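Local coordinates for protein copper-containing nitrite reductase (PDB 6TFO) that probably reduces nitrite to nitric oxide with electrons from cytochrome c, carrying them between copper centres held in a chain of cupredoxin-type domains, at residues C[300-305]-C[328-333]; C[319-324]-C[360-365]. All blocks are in the same frame, centred on the assembly; numbering follows the deposited sequence.

Contact 1. Residues C[300-305]-C[328-333]; sequences GEIYTV and YFLFNG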
loop_
_atom_site.group_PDB
_atom_site.type_symbol
_atom_site.label_atom_id
_atom_site.label_comp_id
_atom_site.label_asym_id
_atom_site.label_seq_id
_atom_site.Cartn_x
_atom_site.Cartn_y
_atom_site.Cartn_z
ATOM N N GLY C 300 9.651 -12.047 -33.563
ATOM C CA GLY C 300 9.466 -10.730 -32.936
ATOM C C GLY C 300 8.771 -10.847 -31.604
ATOM O O GLY C 300 8.358 -11.974 -31.224
ATOM N N GLU C 301 8.655 -9.707 -30.932
ATOM C CA GLU C 301 8.064 -9.598 -29.578
ATOM C C GLU C 301 6.842 -8.667 -29.628
ATOM O O GLU C 301 6.809 -7.723 -30.435
ATOM C CB GLU C 301 9.100 -9.089 -28.563
ATOM C CG GLU C 301 10.517 -9.644 -28.714
ATOM C CD GLU C 301 11.552 -8.667 -29.242
ATOM O OE1 GLU C 301 11.414 -7.443 -28.983
ATOM O OE2 GLU C 301 12.520 -9.122 -29.885
ATOM N N ILE C 302 5.868 -8.924 -28.763
ATOM C CA ILE C 302 4.701 -8.035 -28.532
ATOM C C ILE C 302 4.636 -7.751 -27.023
ATOM O O ILE C 302 4.856 -8.677 -26.211
ATOM C CB ILE C 302 3.422 -8.654 -29.150
ATOM C CG1 ILE C 302 3.474 -8.579 -30.679
ATOM C CG2 ILE C 302 2.165 -8.001 -28.597
ATOM C CD1 ILE C 302 2.293 -9.198 -31.378
ATOM N N TYR C 303 4.400 -6.485 -26.692
ATOM C CA TYR C 303 4.477 -5.901 -25.329
ATOM C C TYR C 303 3.059 -5.499 -24.908
ATOM O O TYR C 303 2.606 -4.393 -25.237
ATOM C CB TYR C 303 5.437 -4.706 -25.334
ATOM C CG TYR C 303 6.853 -5.038 -25.708
ATOM C CD1 TYR C 303 7.217 -5.229 -27.034
ATOM C CD2 TYR C 303 7.831 -5.183 -24.738
ATOM C CE1 TYR C 303 8.527 -5.539 -27.390
ATOM C CE2 TYR C 303 9.143 -5.489 -25.075
ATOM C CZ TYR C 303 9.496 -5.673 -26.403
ATOM O OH TYR C 303 10.780 -5.990 -26.745
ATOM N N THR C 304 2.351 -6.395 -24.228
ATOM C CA THR C 304 0.934 -6.195 -23.845
ATOM C C THR C 304 0.826 -5.803 -22.374
ATOM O O THR C 304 1.659 -6.276 -21.558
ATOM C CB THR C 304 0.098 -7.442 -24.137
ATOM O OG1 THR C 304 0.675 -8.555 -23.449
ATOM C CG2 THR C 304 0.007 -7.734 -25.619
ATOM N N VAL C 305 -0.197 -4.995 -22.071
ATOM C CA VAL C 305 -0.613 -4.593 -20.698
ATOM C C VAL C 305 -0.794 -5.866 -19.863
ATOM O O VAL C 305 -0.194 -5.932 -18.783
ATOM C CB VAL C 305 -1.892 -3.736 -20.725
ATOM C CG1 VAL C 305 -2.467 -3.518 -19.328
ATOM C CG2 VAL C 305 -1.671 -2.394 -21.420
ATOM N N TYR C 328 4.751 -11.553 -25.347
ATOM C CA TYR C 328 4.678 -12.493 -26.494
ATOM C C TYR C 328 6.008 -12.487 -27.259
ATOM O O TYR C 328 6.522 -11.402 -27.598
ATOM C CB TYR C 328 3.493 -12.141 -27.391
ATOM C CG TYR C 328 2.147 -12.320 -26.733
ATOM C CD1 TYR C 328 1.633 -11.360 -25.870
ATOM C CD2 TYR C 328 1.379 -13.443 -26.992
ATOM C CE1 TYR C 328 0.395 -11.518 -25.277
ATOM C CE2 TYR C 328 0.136 -13.621 -26.405
ATOM C CZ TYR C 328 -0.351 -12.659 -25.537
ATOM O OH TYR C 328 -1.579 -12.815 -24.968
ATOM N N PHE C 329 6.560 -13.690 -27.464
ATOM C CA PHE C 329 7.668 -14.003 -28.401
ATOM C C PHE C 329 7.075 -14.858 -29.524
ATOM O O PHE C 329 6.604 -15.984 -29.202
ATOM C CB PHE C 329 8.772 -14.759 -27.667
ATOM C CG PHE C 329 9.704 -13.891 -26.872
ATOM C CD1 PHE C 329 10.763 -13.248 -27.483
ATOM C CD2 PHE C 329 9.511 -13.701 -25.517
ATOM C CE1 PHE C 329 11.627 -12.449 -26.746
ATOM C CE2 PHE C 329 10.370 -12.894 -24.787
ATOM C CZ PHE C 329 11.427 -12.278 -25.403
ATOM N N LEU C 330 7.078 -14.363 -30.763
ATOM C CA LEU C 330 6.300 -14.985 -31.869
ATOM C C LEU C 330 7.145 -15.261 -33.122
ATOM O O LEU C 330 7.978 -14.398 -33.520
ATOM C CB LEU C 330 5.132 -14.060 -32.221
ATOM C CG LEU C 330 4.253 -13.637 -31.045
ATOM C CD1 LEU C 330 3.366 -12.481 -31.464
ATOM C CD2 LEU C 330 3.442 -14.811 -30.518
ATOM N N PHE C 331 6.880 -16.413 -33.751
ATOM C CA PHE C 331 7.232 -16.699 -35.168
ATOM C C PHE C 331 6.041 -16.312 -36.042
ATOM O O PHE C 331 4.951 -16.811 -35.787
ATOM C CB PHE C 331 7.572 -18.176 -35.384
ATOM C CG PHE C 331 8.836 -18.654 -34.716
ATOM C CD1 PHE C 331 10.001 -17.903 -34.769
ATOM C CD2 PHE C 331 8.872 -19.875 -34.060
ATOM C CE1 PHE C 331 11.160 -18.350 -34.155
ATOM C CE2 PHE C 331 10.041 -20.332 -33.458
ATOM C CZ PHE C 331 11.174 -19.562 -33.494
ATOM N N ASN C 332 6.260 -15.423 -37.014
ATOM C CA ASN C 332 5.286 -15.064 -38.077
ATOM C C ASN C 332 3.974 -14.656 -37.401
ATOM O O ASN C 332 2.899 -15.137 -37.823
ATOM C CB ASN C 332 5.099 -16.204 -39.088
ATOM C CG ASN C 332 6.341 -16.531 -39.898
ATOM O OD1 ASN C 332 7.460 -16.205 -39.511
ATOM N ND2 ASN C 332 6.163 -17.185 -41.029
ATOM N N GLY C 333 4.066 -13.835 -36.358
ATOM C CA GLY C 333 2.983 -12.906 -35.980
ATOM C C GLY C 333 2.021 -13.386 -34.905
ATOM O O GLY C 333 1.333 -12.527 -34.352
#

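Contact 2. Residues C[319-324]-C[360-365]; sequences EKLISE and GPNFTS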
loop_
_atom_site.group_PDB
_atom_site.type_symbol
_atom_site.label_atom_id
_atom_site.label_comp_id
_atom_site.label_asym_id
_atom_site.label_seq_id
_atom_site.Cartn_x
_atom_site.Cartn_y
_atom_site.Cartn_z
ATOM N N GLU C 319 5.529 1.229 -21.291
ATOM C CA GLU C 319 6.624 1.080 -20.293
ATOM C C GLU C 319 7.307 -0.274 -20.497
ATOM O O GLU C 319 8.512 -0.330 -20.300
ATOM C CB GLU C 319 6.161 1.265 -18.848
ATOM C CG GLU C 319 6.985 2.332 -18.129
ATOM C CD GLU C 319 6.813 3.762 -18.662
ATOM O OE1 GLU C 319 6.070 4.542 -18.003
ATOM O OE2 GLU C 319 7.398 4.102 -19.743
ATOM N N LYS C 320 6.576 -1.308 -20.917
ATOM C CA LYS C 320 7.150 -2.651 -21.182
ATOM C C LYS C 320 8.018 -2.602 -22.455
ATOM O O LYS C 320 9.126 -3.166 -22.442
ATOM C CB LYS C 320 6.035 -3.693 -21.277
ATOM C CG LYS C 320 5.501 -4.160 -19.931
ATOM C CD LYS C 320 4.381 -5.138 -20.085
ATOM C CE LYS C 320 3.675 -5.449 -18.780
ATOM N NZ LYS C 320 2.644 -6.492 -19.001
ATOM N N LEU C 321 7.542 -1.927 -23.498
ATOM C CA LEU C 321 8.266 -1.774 -24.784
ATOM C C LEU C 321 9.622 -1.099 -24.533
ATOM O O LEU C 321 10.635 -1.706 -24.892
ATOM C CB LEU C 321 7.405 -0.986 -25.779
ATOM C CG LEU C 321 8.055 -0.719 -27.135
ATOM C CD1 LEU C 321 8.426 -2.011 -27.836
ATOM C CD2 LEU C 321 7.148 0.121 -28.013
ATOM N N ILE C 322 9.664 0.082 -23.920
ATOM C CA ILE C 322 10.942 0.843 -23.741
ATOM C C ILE C 322 11.845 0.164 -22.702
ATOM O O ILE C 322 13.048 0.483 -22.676
ATOM C CB ILE C 322 10.710 2.335 -23.420
ATOM C CG1 ILE C 322 10.044 2.560 -22.060
ATOM C CG2 ILE C 322 9.948 2.989 -24.562
ATOM C CD1 ILE C 322 10.044 4.024 -21.627
ATOM N N SER C 323 11.312 -0.728 -21.869
ATOM C CA SER C 323 12.074 -1.474 -20.827
ATOM C C SER C 323 12.415 -2.883 -21.314
ATOM O O SER C 323 13.082 -3.602 -20.554
ATOM C CB SER C 323 11.318 -1.570 -19.525
ATOM O OG SER C 323 10.817 -0.311 -19.120
ATOM N N GLU C 324 11.931 -3.282 -22.491
ATOM C CA GLU C 324 12.267 -4.593 -23.111
ATOM C C GLU C 324 11.744 -5.720 -22.212
ATOM O O GLU C 324 12.534 -6.619 -21.854
ATOM C CB GLU C 324 13.783 -4.715 -23.336
ATOM C CG GLU C 324 14.381 -3.539 -24.089
ATOM C CD GLU C 324 15.841 -3.681 -24.468
ATOM O OE1 GLU C 324 16.373 -4.790 -24.395
ATOM O OE2 GLU C 324 16.436 -2.673 -24.829
ATOM N N GLY C 360 12.299 -8.220 -34.212
ATOM C CA GLY C 360 12.557 -7.792 -32.820
ATOM C C GLY C 360 11.316 -7.166 -32.195
ATOM O O GLY C 360 10.283 -7.827 -32.128
ATOM N N PRO C 361 11.356 -5.885 -31.750
ATOM C CA PRO C 361 12.489 -4.984 -31.968
ATOM C C PRO C 361 13.743 -5.114 -31.090
ATOM O O PRO C 361 14.675 -4.391 -31.365
ATOM C CB PRO C 361 11.891 -3.617 -31.607
ATOM C CG PRO C 361 10.910 -3.937 -30.521
ATOM C CD PRO C 361 10.269 -5.220 -31.017
ATOM N N ASN C 362 13.762 -5.978 -30.070
ATOM C CA ASN C 362 14.778 -5.829 -28.994
ATOM C C ASN C 362 15.640 -7.075 -28.771
ATOM O O ASN C 362 16.807 -6.852 -28.426
ATOM C CB ASN C 362 14.108 -5.374 -27.708
ATOM C CG ASN C 362 13.660 -3.938 -27.829
ATOM O OD1 ASN C 362 14.422 -3.100 -28.281
ATOM N ND2 ASN C 362 12.441 -3.648 -27.422
ATOM N N PHE C 363 15.117 -8.297 -28.948
ATOM C CA PHE C 363 15.757 -9.545 -28.469
ATOM C C PHE C 363 16.480 -10.315 -29.599
ATOM O O PHE C 363 15.903 -10.521 -30.701
ATOM C CB PHE C 363 14.706 -10.421 -27.793
ATOM C CG PHE C 363 14.344 -9.948 -26.415
ATOM C CD1 PHE C 363 13.483 -8.882 -26.239
ATOM C CD2 PHE C 363 14.909 -10.536 -25.298
ATOM C CE1 PHE C 363 13.186 -8.426 -24.970
ATOM C CE2 PHE C 363 14.609 -10.072 -24.031
ATOM C CZ PHE C 363 13.742 -9.030 -23.871
ATOM N N THR C 364 17.692 -10.795 -29.284
ATOM C CA THR C 364 18.543 -11.691 -30.115
ATOM C C THR C 364 18.044 -13.132 -29.968
ATOM O O THR C 364 17.924 -13.617 -28.834
ATOM C CB THR C 364 20.013 -11.541 -29.703
ATOM O OG1 THR C 364 20.406 -10.196 -30.000
ATOM C CG2 THR C 364 20.948 -12.478 -30.429
ATOM N N SER C 365 17.755 -13.798 -31.079
ATOM C CA SER C 365 17.267 -15.198 -31.087
ATOM C C SER C 365 18.457 -16.161 -31.101
ATOM O O SER C 365 19.419 -15.908 -31.836
ATOM C CB SER C 365 16.368 -15.449 -32.250
ATOM O OG SER C 365 15.868 -16.772 -32.200
#

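Contact 1. Residues C[300-305]-C[328-333]
Gly300 and Leu330 face each other as an antiparallel hydrogen-bonded pair, with Gly300 N giving to Leu330 O and Leu330 N returning to Gly300 O at 2.7 Å. Two residues on, Ile302 and Tyr328 repeat the reciprocal pattern: Ile302 N lies 2.8 Å from Tyr328 O. Between them Glu301 and Phe329 form the non-hydrogen-bonded pair, where Glu301 CA comes within 3.1 Å of Tyr328 O in a CA-H...O contact.

Apolar packing fills the face bearing Ile302, Tyr328 and Leu330. The branched Ile302 suits this strand: its CD1 presses on Leu330 CD1 at 3.5 Å, a tight carbon pair, while its CB meets Tyr328 CB. Farther along, Thr304 OG1 sits in the plane of the Tyr328 ring, 3.5 Å from CE1 at the edge, and is hydrogen-bonded to Lys306 O. Leu180 of strand 166-181 packs on Ile302, Tyr328 and Leu330.

On the other face Glu301 CG, beside the backbone N (chi1 -40°), lies obliquely against the Phe329 ring, 3.6 Å from CE1; the bend at chi2 (108°) then turns CD away from a straight course. The buried carboxylate of Glu301 is well supplied with donors: OE1 takes Tyr303 OH at 2.7 Å and Asn362 N, and OE2 takes Phe363 N. An alanine here would probably leave these three donors without their acceptor and open a gap beside Phe329.

The arrangement is an antiparallel strand pair at one margin of a cupredoxin-type beta-sandwich, strand 328-331 being outermost within the chain.

Contact 2. Residues C[319-324]-C[360-365]
Glu324 lays its side chain over Asn362, the carboxylate and amide planes stacked only 5° apart, with Glu324 CG 3.8 Å from Asn362 CG. Its chain runs extended beyond CG (chi2 -174°), which takes CD to 4.0 Å from Asn362 CB. Beside this stack the backbone of Glu324 turns its O to the edge of the Phe363 ring, in the ring plane and 3.4 Å from CZ. Leu321 adds an apolar touch, its CD1 4.1 Å from Pro361 CG, the two side chains crossing at about a right angle; the compact proline ring, preceded by a cis peptide bond, also rests on Ile272 and Thr273 of helix 268-274.

Further out, a second subunit supplies polar partners: its Arg423 forms a salt bridge with Glu324 OE2, and its Ser422 is hydrogen-bonded to both Asn362 ND2 and Leu321 O. Asn362 suits this junction because its amide can present a flat face to Glu324 while ND2 also bonds to Tyr303 OH.

Glu324 itself is positioned by the helix end, where it has positive phi (63°) and Glu324 N bonds to Leu321 O: a Schellman motif closing helix 318-323 against an interstrand loop of the cupredoxin-type domain, at a subunit interface.

The two contacts interlock along the chain, their segments alternating, and their centres lie 10 Å apart. Strand 293-302 joins them directly: Glu301 N is 2.8 Å from Gly360 O, a probable hydrogen bond, where the strand runs beside 351-360. At the helix, Lys320 NZ reaches Thr304 O at 2.7 Å, probably a hydrogen bond, and also makes a salt bridge to Glu327 just before strand 328-331. Neither contact supplies a copper ligand, and both lie some way from the copper sites. The side chain of Pro361 is about 10 Å from a bound copper ion and about 8 Å from that of the copper ligand His262, whereas Glu301's side chain is about 13 Å from a copper ion.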